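Local atomic coordinates of serine protease inhibitor 2 (Anopheles gambiae, PDB entry 3PZF), a protein that inhibits serine proteases of the CLIPB group in mosquito hemolymph, thereby preventing phenoloxidase activation and restraining the melanization immune response. Residues A[254-257]-A[258-261]. Numbering follows the deposited sequence.
Sequences DNTV and NQVL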
loop_
_atom_site.group_PDB
_atom_site.type_symbol
_atom_site.label_atom_id
_atom_site.label_comp_id
_atom_site.label_asym_id
_atom_site.label_seq_id
_atom_site.Cartn_x
_atom_site.Cartn_y
_atom_site.Cartn_z
ATOM N N ASP A 254 22.207 -3.189 -15.735
ATOM C CA ASP A 254 22.077 -2.473 -16.998
ATOM C C ASP A 254 20.852 -1.551 -17.030
ATOM O O ASP A 254 20.718 -0.738 -17.941
ATOM C CB ASP A 254 21.940 -3.488 -18.143
ATOM C CG ASP A 254 23.244 -3.724 -18.893
ATOM O OD1 ASP A 254 24.323 -3.428 -18.336
ATOM O OD2 ASP A 254 23.186 -4.215 -20.047
ATOM N N ASN A 255 19.968 -1.684 -16.041
ATOM C CA ASN A 255 18.656 -1.043 -16.075
ATOM C C ASN A 255 18.385 -0.280 -14.805
ATOM O O ASN A 255 18.973 -0.571 -13.775
ATOM C CB ASN A 255 17.547 -2.084 -16.211
ATOM C CG ASN A 255 17.672 -2.909 -17.472
ATOM O OD1 ASN A 255 17.940 -2.382 -18.543
ATOM N ND2 ASN A 255 17.483 -4.213 -17.346
ATOM N N THR A 256 17.455 0.666 -14.878
ATOM C CA THR A 256 17.072 1.451 -13.709
ATOM C C THR A 256 15.713 0.991 -13.239
ATOM O O THR A 256 15.013 0.273 -13.953
ATOM C CB THR A 256 16.935 2.950 -14.039
ATOM O OG1 THR A 256 15.914 3.108 -15.031
ATOM C CG2 THR A 256 18.250 3.527 -14.556
ATOM N N VAL A 257 15.325 1.422 -12.044
ATOM C CA VAL A 257 13.974 1.159 -11.546
ATOM C C VAL A 257 12.927 1.718 -12.506
ATOM O O VAL A 257 11.907 1.079 -12.768
ATOM C CB VAL A 257 13.787 1.781 -10.145
ATOM C CG1 VAL A 257 12.293 1.979 -9.803
ATOM C CG2 VAL A 257 14.476 0.916 -9.100
ATOM N N ASN A 258 13.177 2.909 -13.045
ATOM C CA ASN A 258 12.225 3.508 -13.973
ATOM C C ASN A 258 12.037 2.646 -15.234
ATOM O O ASN A 258 10.913 2.442 -15.692
ATOM C CB ASN A 258 12.647 4.948 -14.327
ATOM C CG ASN A 258 12.069 5.996 -13.349
ATOM O OD1 ASN A 258 12.708 7.013 -13.065
ATOM N ND2 ASN A 258 10.862 5.744 -12.837
ATOM N N GLN A 259 13.126 2.108 -15.780
ATOM C CA GLN A 259 13.014 1.248 -16.956
ATOM C C GLN A 259 12.238 -0.030 -16.635
ATOM O O GLN A 259 11.396 -0.449 -17.412
ATOM C CB GLN A 259 14.415 0.915 -17.525
ATOM C CG GLN A 259 15.173 2.189 -17.994
ATOM C CD GLN A 259 16.613 1.934 -18.436
ATOM O OE1 GLN A 259 17.326 1.137 -17.835
ATOM N NE2 GLN A 259 17.040 2.620 -19.490
ATOM N N VAL A 260 12.526 -0.649 -15.493
ATOM C CA VAL A 260 11.818 -1.855 -15.099
ATOM C C VAL A 260 10.322 -1.523 -14.872
ATOM O O VAL A 260 9.424 -2.252 -15.304
ATOM C CB VAL A 260 12.472 -2.485 -13.847
ATOM C CG1 VAL A 260 11.621 -3.641 -13.317
ATOM C CG2 VAL A 260 13.916 -2.947 -14.162
ATOM N N LEU A 261 10.045 -0.390 -14.234
ATOM C CA LEU A 261 8.652 0.035 -14.045
ATOM C C LEU A 261 7.846 0.097 -15.351
ATOM O O LEU A 261 6.730 -0.412 -15.425
ATOM C CB LEU A 261 8.595 1.388 -13.341
ATOM C CG LEU A 261 8.818 1.302 -11.831
ATOM C CD1 LEU A 261 8.858 2.695 -11.253
ATOM C CD2 LEU A 261 7.717 0.482 -11.139
#
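A capping box formed by Thr-256 and Gln-259 opens helix 257-263, each residue's side chain bonding to the other's backbone N-H. Thr-256, the N-cap, holds OG1 between its own backbone N and carbonyl carbon (chi1 61°), which aims the hydroxyl oxygen into the first turn; there it accepts from Gln-259 N at 3.1 Å, with a nearly straight N-H...O angle of 162°. In return Gln-259, its CG beside its own backbone N and the chain extended from there, reaches back past the threonine, CG lying 3.2 Å from Thr-256 OG1, until OE1 receives Thr-256 N at 3.0 Å. This second bond is more bent, and Thr-256 N lies 29° out of the plane of the Gln-259 side-chain carbonyl. The same OE1 sits 3.1 Å from Asn-255 CA, while the amide of Asn-255 is turned steeply against that of Gln-259 and gives its ND2 to Gly-231 O. Helical bonding starts at once, Val-260 N to Thr-256 O and Leu-261 N to Val-257 O. On the buried side Val-257 CG1 lies 3.8 Å from Leu-261 CD1, and both residues touch Ile-375, while Val-260 packs on Ile-249 and Pro-251. This short serpin helix thus folds back onto strand 244-251, its first turn capped by reciprocal side-chain bonds where the loop enters.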